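Local atomic coordinates of protein insensitive (Drosophila melanogaster, PDB entry 4IX7), a protein that represses transcription of neural-development genes by binding the palindromic DNA sequence CCAATTGG through its BEN domain, and acts as a corepressor for Suppressor of Hairless. Residues C[35-46]-C[95-106]. Sequence-based numbering, arbitrary orientation.
With nucleotides of chain B.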
ATOM      1  N   LEU C  35       2.296   1.079 -18.466  1.00 12.59           N
ATOM      2  CA  LEU C  35       0.928   1.594 -18.495  1.00 13.37           C
ATOM      3  C   LEU C  35       0.698   2.679 -19.538  1.00 13.65           C
ATOM      4  O   LEU C  35      -0.296   2.637 -20.256  1.00 13.12           O
ATOM      5  CB  LEU C  35       0.512   2.120 -17.123  1.00 13.29           C
ATOM      6  CG  LEU C  35       0.195   1.070 -16.059  1.00 13.27           C
ATOM      7  CD1 LEU C  35       0.077   1.768 -14.715  1.00 12.86           C
ATOM      8  CD2 LEU C  35      -1.080   0.268 -16.365  1.00 13.68           C
ATOM      9  N   VAL C  36       1.599   3.654 -19.628  1.00 13.88           N
ATOM     10  CA  VAL C  36       1.393   4.745 -20.578  1.00 13.99           C
ATOM     11  C   VAL C  36       1.720   4.338 -22.006  1.00 14.22           C
ATOM     12  O   VAL C  36       1.431   5.078 -22.945  1.00 17.43           O
ATOM     13  CB  VAL C  36       2.167   6.020 -20.191  1.00 15.00           C
ATOM     14  CG1 VAL C  36       1.671   6.521 -18.835  1.00 15.53           C
ATOM     15  CG2 VAL C  36       3.681   5.768 -20.201  1.00 15.44           C
ATOM     16  N   THR C  37       2.335   3.168 -22.162  1.00 14.71           N
ATOM     17  CA  THR C  37       2.593   2.620 -23.491  1.00 13.13           C
ATOM     18  C   THR C  37       1.389   1.825 -23.992  1.00 13.59           C
ATOM     19  O   THR C  37       1.055   1.857 -25.183  1.00 18.01           O
ATOM     20  CB  THR C  37       3.858   1.726 -23.491  1.00 17.08           C
ATOM     21  OG1 THR C  37       4.975   2.488 -23.013  1.00 17.72           O
ATOM     22  CG2 THR C  37       4.177   1.248 -24.910  1.00 16.93           C
ATOM     23  N   ILE C  38       0.706   1.160 -23.068  1.00 13.51           N
ATOM     24  CA  ILE C  38      -0.346   0.199 -23.396  1.00 13.44           C
ATOM     25  C   ILE C  38      -1.740   0.838 -23.383  1.00 17.45           C
ATOM     26  O   ILE C  38      -2.623   0.445 -24.160  1.00 18.88           O
ATOM     27  CB  ILE C  38      -0.279  -0.998 -22.422  1.00 15.30           C
ATOM     28  CG1 ILE C  38       0.970  -1.836 -22.716  1.00 14.36           C
ATOM     29  CG2 ILE C  38      -1.538  -1.849 -22.476  1.00 16.88           C
ATOM     30  CD1 ILE C  38       1.388  -2.714 -21.552  1.00 14.75           C
ATOM     31  N   PHE C  39      -1.922   1.839 -22.525  1.00 14.51           N
ATOM     32  CA  PHE C  39      -3.205   2.530 -22.369  1.00 15.54           C
ATOM     33  C   PHE C  39      -3.043   4.014 -22.649  1.00 17.11           C
ATOM     34  O   PHE C  39      -2.020   4.598 -22.290  1.00 17.12           O
ATOM     35  CB  PHE C  39      -3.706   2.395 -20.925  1.00 13.58           C
ATOM     36  CG  PHE C  39      -3.982   0.984 -20.485  1.00 13.92           C
ATOM     37  CD1 PHE C  39      -5.137   0.331 -20.889  1.00 15.65           C
ATOM     38  CD2 PHE C  39      -3.104   0.324 -19.640  1.00 16.62           C
ATOM     39  CE1 PHE C  39      -5.404  -0.975 -20.469  1.00 16.53           C
ATOM     40  CE2 PHE C  39      -3.367  -0.980 -19.208  1.00 14.13           C
ATOM     41  CZ  PHE C  39      -4.517  -1.628 -19.625  1.00 17.40           C
ATOM     42  N   ASP C  40      -4.041   4.644 -23.269  1.00 18.51           N
ATOM     43  CA  ASP C  40      -3.989   6.101 -23.361  1.00 16.37           C
ATOM     44  C   ASP C  40      -4.276   6.738 -21.995  1.00 17.08           C
ATOM     45  O   ASP C  40      -4.834   6.088 -21.099  1.00 16.73           O
ATOM     46  CB  ASP C  40      -4.876   6.660 -24.488  1.00 22.94           C
ATOM     47  CG  ASP C  40      -6.334   6.277 -24.359  1.00 26.81           C
ATOM     48  OD1 ASP C  40      -6.887   6.326 -23.245  1.00 32.88           O
ATOM     49  OD2 ASP C  40      -6.950   5.960 -25.408  1.00 35.74           O
ATOM     50  N   ARG C  41      -3.864   7.990 -21.816  1.00 18.99           N
ATOM     51  CA  ARG C  41      -3.981   8.633 -20.508  1.00 19.25           C
ATOM     52  C   ARG C  41      -5.437   8.751 -20.084  1.00 16.17           C
ATOM     53  O   ARG C  41      -5.748   8.643 -18.898  1.00 18.41           O
ATOM     54  CB  ARG C  41      -3.327  10.022 -20.485  1.00 17.63           C
ATOM     55  CG  ARG C  41      -1.886  10.059 -20.924  1.00 22.72           C
ATOM     56  CD  ARG C  41      -0.990   9.137 -20.123  1.00 18.86           C
ATOM     57  NE  ARG C  41       0.374   9.237 -20.644  1.00 23.83           N
ATOM     58  CZ  ARG C  41       1.364   9.899 -20.054  1.00 21.67           C
ATOM     59  NH1 ARG C  41       1.177  10.492 -18.880  1.00 22.90           N
ATOM     60  NH2 ARG C  41       2.557   9.932 -20.628  1.00 22.00           N
ATOM     61  N   GLU C  42      -6.327   8.970 -21.049  1.00 17.77           N
ATOM     62  CA  GLU C  42      -7.749   9.103 -20.729  1.00 21.35           C
ATOM     63  C   GLU C  42      -8.305   7.819 -20.116  1.00 18.87           C
ATOM     64  O   GLU C  42      -9.090   7.870 -19.173  1.00 18.74           O
ATOM     65  CB  GLU C  42      -8.564   9.510 -21.958  1.00 22.06           C
ATOM     66  CG  GLU C  42      -9.998   9.949 -21.644  1.00 23.07           C
ATOM     67  CD  GLU C  42     -11.028   8.831 -21.778  1.00 44.10           C
ATOM     68  OE1 GLU C  42     -12.203   9.060 -21.410  1.00 51.33           O
ATOM     69  OE2 GLU C  42     -10.673   7.727 -22.253  1.00 48.16           O
ATOM     70  N   THR C  43      -7.895   6.674 -20.654  1.00 16.45           N
ATOM     71  CA  THR C  43      -8.290   5.386 -20.091  1.00 14.85           C
ATOM     72  C   THR C  43      -7.789   5.232 -18.651  1.00 13.80           C
ATOM     73  O   THR C  43      -8.542   4.819 -17.762  1.00 15.08           O
ATOM     74  CB  THR C  43      -7.759   4.224 -20.957  1.00 18.86           C
ATOM     75  OG1 THR C  43      -8.307   4.326 -22.278  1.00 21.08           O
ATOM     76  CG2 THR C  43      -8.158   2.900 -20.364  1.00 14.96           C
ATOM     77  N   LEU C  44      -6.520   5.569 -18.427  1.00 14.47           N
ATOM     78  CA  LEU C  44      -5.942   5.485 -17.092  1.00 14.36           C
ATOM     79  C   LEU C  44      -6.659   6.418 -16.123  1.00 14.26           C
ATOM     80  O   LEU C  44      -6.814   6.107 -14.938  1.00 17.02           O
ATOM     81  CB  LEU C  44      -4.452   5.842 -17.133  1.00 15.06           C
ATOM     82  CG  LEU C  44      -3.588   4.893 -17.967  1.00 14.78           C
ATOM     83  CD1 LEU C  44      -2.149   5.405 -18.007  1.00 15.81           C
ATOM     84  CD2 LEU C  44      -3.629   3.488 -17.390  1.00 14.89           C
ATOM     85  N   ALA C  45      -7.096   7.566 -16.633  1.00 15.41           N
ATOM     86  CA  ALA C  45      -7.702   8.571 -15.769  1.00 16.56           C
ATOM     87  C   ALA C  45      -9.139   8.219 -15.384  1.00 21.53           C
ATOM     88  O   ALA C  45      -9.659   8.715 -14.383  1.00 22.86           O
ATOM     89  CB  ALA C  45      -7.662   9.918 -16.441  1.00 16.04           C
ATOM     90  N   THR C  46      -9.773   7.356 -16.166  1.00 16.17           N
ATOM     91  CA  THR C  46     -11.193   7.043 -15.959  1.00 14.05           C
ATOM     92  C   THR C  46     -11.464   5.617 -15.509  1.00 15.85           C
ATOM     93  O   THR C  46     -12.617   5.260 -15.269  1.00 17.50           O
ATOM     94  CB  THR C  46     -12.002   7.273 -17.250  1.00 16.74           C
ATOM     95  OG1 THR C  46     -11.455   6.477 -18.316  1.00 16.82           O
ATOM     96  CG2 THR C  46     -11.973   8.737 -17.638  1.00 18.66           C
ATOM     97  N   ILE C  95      -0.075   0.407 -10.181  1.00 12.00           N
ATOM     98  CA  ILE C  95      -1.130   0.704 -11.148  1.00 13.12           C
ATOM     99  C   ILE C  95      -2.207   1.597 -10.525  1.00 12.14           C
ATOM    100  O   ILE C  95      -2.636   2.589 -11.131  1.00 13.96           O
ATOM    101  CB  ILE C  95      -1.779  -0.578 -11.701  1.00 12.25           C
ATOM    102  CG1 ILE C  95      -0.713  -1.477 -12.334  1.00 12.79           C
ATOM    103  CG2 ILE C  95      -2.829  -0.208 -12.741  1.00 13.26           C
ATOM    104  CD1 ILE C  95      -1.225  -2.867 -12.721  1.00 15.48           C
ATOM    105  N   THR C  96      -2.628   1.269  -9.304  1.00 13.61           N
ATOM    106  CA  THR C  96      -3.616   2.095  -8.603  1.00 13.00           C
ATOM    107  C   THR C  96      -3.152   3.544  -8.514  1.00 13.52           C
ATOM    108  O   THR C  96      -3.914   4.479  -8.776  1.00 13.65           O
ATOM    109  CB  THR C  96      -3.881   1.547  -7.169  1.00 12.48           C
ATOM    110  OG1 THR C  96      -4.482   0.241  -7.247  1.00 14.36           O
ATOM    111  CG2 THR C  96      -4.775   2.491  -6.384  1.00 15.61           C
ATOM    112  N   THR C  97      -1.890   3.728  -8.156  1.00 13.63           N
ATOM    113  CA  THR C  97      -1.349   5.062  -7.986  1.00 12.56           C
ATOM    114  C   THR C  97      -1.293   5.797  -9.318  1.00 13.57           C
ATOM    115  O   THR C  97      -1.681   6.954  -9.408  1.00 13.17           O
ATOM    116  CB  THR C  97       0.055   5.016  -7.366  1.00 13.71           C
ATOM    117  OG1 THR C  97       0.020   4.245  -6.150  1.00 14.95           O
ATOM    118  CG2 THR C  97       0.526   6.438  -7.052  1.00 13.45           C
ATOM    119  N   LYS C  98      -0.844   5.113 -10.363  1.00 11.52           N
ATOM    120  CA  LYS C  98      -0.740   5.753 -11.669  1.00 13.97           C
ATOM    121  C   LYS C  98      -2.118   6.176 -12.200  1.00 12.60           C
ATOM    122  O   LYS C  98      -2.264   7.261 -12.785  1.00 13.93           O
ATOM    123  CB  LYS C  98      -0.026   4.834 -12.664  1.00 13.20           C
ATOM    124  CG  LYS C  98       0.054   5.383 -14.093  1.00 14.95           C
ATOM    125  CD  LYS C  98       0.667   6.782 -14.115  1.00 14.67           C
ATOM    126  CE  LYS C  98       1.069   7.183 -15.520  1.00 18.92           C
ATOM    127  NZ  LYS C  98       1.593   8.591 -15.598  1.00 18.27           N
ATOM    128  N   CYS C  99      -3.121   5.321 -12.006  1.00 13.40           N
ATOM    129  CA  CYS C  99      -4.489   5.664 -12.403  1.00 14.84           C
ATOM    130  C   CYS C  99      -4.966   6.904 -11.656  1.00 13.93           C
ATOM    131  O   CYS C  99      -5.583   7.787 -12.239  1.00 15.71           O
ATOM    132  CB  CYS C  99      -5.449   4.502 -12.130  1.00 15.12           C
ATOM    133  SG  CYS C  99      -5.234   3.137 -13.282  1.00 17.12           S
ATOM    134  N   ALA C 100      -4.676   6.969 -10.361  1.00 12.96           N
ATOM    135  CA  ALA C 100      -5.051   8.136  -9.560  1.00 14.35           C
ATOM    136  C   ALA C 100      -4.310   9.386 -10.025  1.00 13.65           C
ATOM    137  O   ALA C 100      -4.887  10.468 -10.081  1.00 15.20           O
ATOM    138  CB  ALA C 100      -4.789   7.869  -8.086  1.00 13.53           C
ATOM    139  N   ASP C 101      -3.038   9.228 -10.385  1.00 13.38           N
ATOM    140  CA  ASP C 101      -2.237  10.345 -10.894  1.00 14.04           C
ATOM    141  C   ASP C 101      -2.815  10.903 -12.206  1.00 14.09           C
ATOM    142  O   ASP C 101      -2.909  12.125 -12.396  1.00 14.59           O
ATOM    143  CB  ASP C 101      -0.781   9.916 -11.113  1.00 13.89           C
ATOM    144  CG  ASP C 101      -0.041   9.615  -9.810  1.00 18.03           C
ATOM    145  OD1 ASP C 101      -0.486  10.064  -8.732  1.00 16.96           O
ATOM    146  OD2 ASP C 101       1.019   8.952  -9.868  1.00 17.92           O
ATOM    147  N   GLU C 102      -3.222  10.010 -13.101  1.00 15.43           N
ATOM    148  CA  GLU C 102      -3.777  10.433 -14.387  1.00 14.93           C
ATOM    149  C   GLU C 102      -5.148  11.067 -14.216  1.00 15.17           C
ATOM    150  O   GLU C 102      -5.511  11.999 -14.935  1.00 16.86           O
ATOM    151  CB  GLU C 102      -3.831   9.266 -15.372  1.00 16.72           C
ATOM    152  CG  GLU C 102      -2.457   8.783 -15.805  1.00 16.84           C
ATOM    153  CD  GLU C 102      -1.686   9.804 -16.640  1.00 21.71           C
ATOM    154  OE1 GLU C 102      -2.281  10.787 -17.152  1.00 21.50           O
ATOM    155  OE2 GLU C 102      -0.462   9.618 -16.798  1.00 26.20           O
ATOM    156  N   ASN C 103      -5.912  10.564 -13.257  1.00 16.92           N
ATOM    157  CA  ASN C 103      -7.198  11.165 -12.946  1.00 15.19           C
ATOM    158  C   ASN C 103      -7.022  12.606 -12.478  1.00 15.97           C
ATOM    159  O   ASN C 103      -7.794  13.478 -12.861  1.00 18.55           O
ATOM    160  CB  ASN C 103      -7.932  10.342 -11.891  1.00 14.74           C
ATOM    161  CG  ASN C 103      -9.283  10.918 -11.538  1.00 17.23           C
ATOM    162  OD1 ASN C 103      -9.405  11.706 -10.600  1.00 25.25           O
ATOM    163  ND2 ASN C 103     -10.311  10.525 -12.286  1.00 21.09           N
ATOM    164  N   LYS C 104      -6.006  12.854 -11.658  1.00 14.93           N
ATOM    165  CA  LYS C 104      -5.763  14.206 -11.157  1.00 17.31           C
ATOM    166  C   LYS C 104      -5.448  15.143 -12.302  1.00 23.81           C
ATOM    167  O   LYS C 104      -5.915  16.288 -12.354  1.00 22.42           O
ATOM    168  CB  LYS C 104      -4.617  14.209 -10.153  1.00 20.54           C
ATOM    169  CG  LYS C 104      -5.017  13.692  -8.789  1.00 18.47           C
ATOM    170  CD  LYS C 104      -3.800  13.339  -7.964  1.00 18.12           C
ATOM    171  CE  LYS C 104      -4.229  12.824  -6.605  1.00 21.13           C
ATOM    172  NZ  LYS C 104      -3.055  12.402  -5.796  1.00 20.63           N
HETATM  173  N   MSE C 105      -4.661  14.637 -13.233  1.00 19.53           N
HETATM  174  CA  MSE C 105      -4.308  15.427 -14.400  1.00 21.88           C
HETATM  175  C   MSE C 105      -5.516  15.706 -15.304  1.00 26.64           C
HETATM  176  O   MSE C 105      -5.657  16.817 -15.822  1.00 22.86           O
HETATM  177  CB  MSE C 105      -3.151  14.753 -15.128  1.00 22.86           C
HETATM  178  CG  MSE C 105      -1.924  14.708 -14.254  1.00 27.53           C
HETATM  179 SE   MSE C 105      -1.224  16.512 -14.100  0.36 28.70          SE
HETATM  180  CE  MSE C 105      -0.896  16.559 -16.019  1.00 11.33           C
HETATM  181  N   MSE C 106      -6.408  14.726 -15.458  1.00 20.68           N
HETATM  182  CA  MSE C 106      -7.647  14.936 -16.222  1.00 21.97           C
HETATM  183  C   MSE C 106      -8.542  15.998 -15.586  1.00 24.40           C
HETATM  184  O   MSE C 106      -9.161  16.797 -16.286  1.00 30.52           O
HETATM  185  CB  MSE C 106      -8.435  13.628 -16.387  1.00 25.08           C
HETATM  186  CG  MSE C 106      -9.852  13.830 -16.960  1.00 25.45           C
HETATM  187 SE   MSE C 106     -10.988  12.241 -17.042  0.32 30.96          SE
HETATM  188  CE  MSE C 106     -11.383  12.037 -15.152  1.00 35.18           C
TER
ATOM    189  O5'  DG B   1       4.792  13.932 -22.488  1.00 33.21           O
ATOM    190  C5'  DG B   1       4.893  15.076 -21.649  1.00 25.33           C
ATOM    191  C4'  DG B   1       3.642  15.227 -20.806  1.00 19.22           C
ATOM    192  O4'  DG B   1       2.457  15.334 -21.624  1.00 19.82           O
ATOM    193  C3'  DG B   1       3.322  14.013 -19.953  1.00 19.13           C
ATOM    194  O3'  DG B   1       4.105  14.147 -18.804  1.00 22.71           O
ATOM    195  C2'  DG B   1       1.853  14.208 -19.630  1.00 21.52           C
ATOM    196  C1'  DG B   1       1.339  14.786 -20.939  1.00 20.53           C
ATOM    197  N9   DG B   1       0.713  13.845 -21.863  1.00 20.81           N
ATOM    198  C8   DG B   1       1.381  12.991 -22.702  1.00 24.33           C
ATOM    199  N7   DG B   1       0.584  12.277 -23.445  1.00 22.59           N
ATOM    200  C5   DG B   1      -0.684  12.696 -23.093  1.00 20.65           C
ATOM    201  C6   DG B   1      -1.941  12.265 -23.583  1.00 25.76           C
ATOM    202  O6   DG B   1      -2.164  11.406 -24.442  1.00 30.20           O
ATOM    203  N1   DG B   1      -2.994  12.931 -22.972  1.00 23.29           N
ATOM    204  C2   DG B   1      -2.840  13.896 -22.008  1.00 24.10           C
ATOM    205  N2   DG B   1      -3.981  14.418 -21.540  1.00 29.75           N
ATOM    206  N3   DG B   1      -1.665  14.312 -21.534  1.00 24.02           N
ATOM    207  C4   DG B   1      -0.630  13.665 -22.119  1.00 18.58           C
ATOM    208  P    DC B   4       7.636   6.337  -8.192  1.00 17.92           P
ATOM    209  OP1  DC B   4       8.911   5.597  -8.039  1.00 20.27           O
ATOM    210  OP2  DC B   4       6.488   5.723  -8.897  1.00 19.68           O
ATOM    211  O5'  DC B   4       7.086   6.755  -6.762  1.00 16.74           O
ATOM    212  C5'  DC B   4       7.958   7.465  -5.896  1.00 16.97           C
ATOM    213  C4'  DC B   4       7.164   7.939  -4.700  1.00 17.87           C
ATOM    214  O4'  DC B   4       6.141   8.857  -5.138  1.00 17.12           O
ATOM    215  C3'  DC B   4       6.389   6.838  -3.983  1.00 18.19           C
ATOM    216  O3'  DC B   4       7.130   6.566  -2.806  1.00 17.93           O
ATOM    217  C2'  DC B   4       5.011   7.438  -3.690  1.00 18.45           C
ATOM    218  C1'  DC B   4       5.165   8.886  -4.117  1.00 17.10           C
ATOM    219  N1   DC B   4       3.952   9.484  -4.734  1.00 15.06           N
ATOM    220  C2   DC B   4       3.306  10.545  -4.092  1.00 14.03           C
ATOM    221  O2   DC B   4       3.767  10.952  -3.023  1.00 15.61           O
ATOM    222  N3   DC B   4       2.202  11.084  -4.656  1.00 12.62           N
ATOM    223  C4   DC B   4       1.736  10.603  -5.819  1.00 13.62           C
ATOM    224  N4   DC B   4       0.637  11.167  -6.348  1.00 14.96           N
ATOM    225  C5   DC B   4       2.373   9.505  -6.479  1.00 15.56           C
ATOM    226  C6   DC B   4       3.467   8.982  -5.909  1.00 14.29           C
ATOM    227  P    DT B   3       6.032   9.688 -13.764  1.00 23.99           P
ATOM    228  OP1  DT B   3       7.138   8.999 -14.468  1.00 27.93           O
ATOM    229  OP2  DT B   3       4.625   9.329 -13.989  1.00 21.35           O
ATOM    230  O5'  DT B   3       6.295   9.540 -12.188  1.00 19.30           O
ATOM    231  C5'  DT B   3       7.593   9.796 -11.725  1.00 19.08           C
ATOM    232  C4'  DT B   3       7.586   9.694 -10.217  1.00 16.01           C
ATOM    233  O4'  DT B   3       6.802  10.791  -9.689  1.00 16.43           O
ATOM    234  C3'  DT B   3       6.958   8.420  -9.662  1.00 17.54           C
ATOM    235  O3'  DT B   3       7.957   7.744  -8.887  1.00 16.53           O
ATOM    236  C2'  DT B   3       5.770   8.917  -8.842  1.00 14.54           C
ATOM    237  C1'  DT B   3       6.172  10.338  -8.502  1.00 14.38           C
ATOM    238  N1   DT B   3       5.056  11.272  -8.231  1.00 14.60           N
ATOM    239  C2   DT B   3       5.119  12.066  -7.097  1.00 15.34           C
ATOM    240  O2   DT B   3       6.038  12.012  -6.290  1.00 17.43           O
ATOM    241  N3   DT B   3       4.052  12.913  -6.939  1.00 14.82           N
ATOM    242  C4   DT B   3       2.982  13.071  -7.797  1.00 13.96           C
ATOM    243  O4   DT B   3       2.079  13.869  -7.562  1.00 15.33           O
ATOM    244  C5   DT B   3       2.989  12.225  -8.963  1.00 14.66           C
ATOM    245  C7   DT B   3       1.869  12.301  -9.958  1.00 17.82           C
ATOM    246  C6   DT B   3       4.018  11.390  -9.135  1.00 13.74           C
TER
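Glu102 projects as a knob into a hole formed by Val36, Arg41, Leu44 and Ala45, and its carboxylate holds two cations. Glu102 OE2 accepts from Arg41 NH1 on its syn side at 2.8 Å, the guanidinium and carboxylate planes being 89° apart. On the anti side Lys98 NZ reaches Glu102 OE2 at 2.6 Å, its long chain also bringing NZ near a DT3 phosphate of chain B. Bent at chi2 (-56°), Arg41 lays its guanidinium with Val36 CG1 over the centre of one face and C8 of DG1 of chain B over the opposite face, offset toward the guanidinium's rim; NH1 also reaches a DNA phosphate. A leucine in its place would probably leave Glu102 with Lys98 alone and the phosphate without this partner. Within the BEN domain, helix 41-46 crosses 95-106, part of helix 88-112, at -106°, while the long helix's other side meets bases: Asp101 OD1 accepts from DC4 N4 of chain B at 2.9 Å. Asn103, an amide donor suited to a helix-end carbonyl, gives Ala45 O a nearly straight bond from ND2 (2.8 Å). Small Ala45 permits close backbone approach, its CA 3.9 Å from Asn103 CA. Among apolar contacts, Leu35 CD1 lies against Lys98's aliphatic part and Ile95 CG2, and selenomethionine Met106 sets SE 3.7 Å from Thr46 CG2.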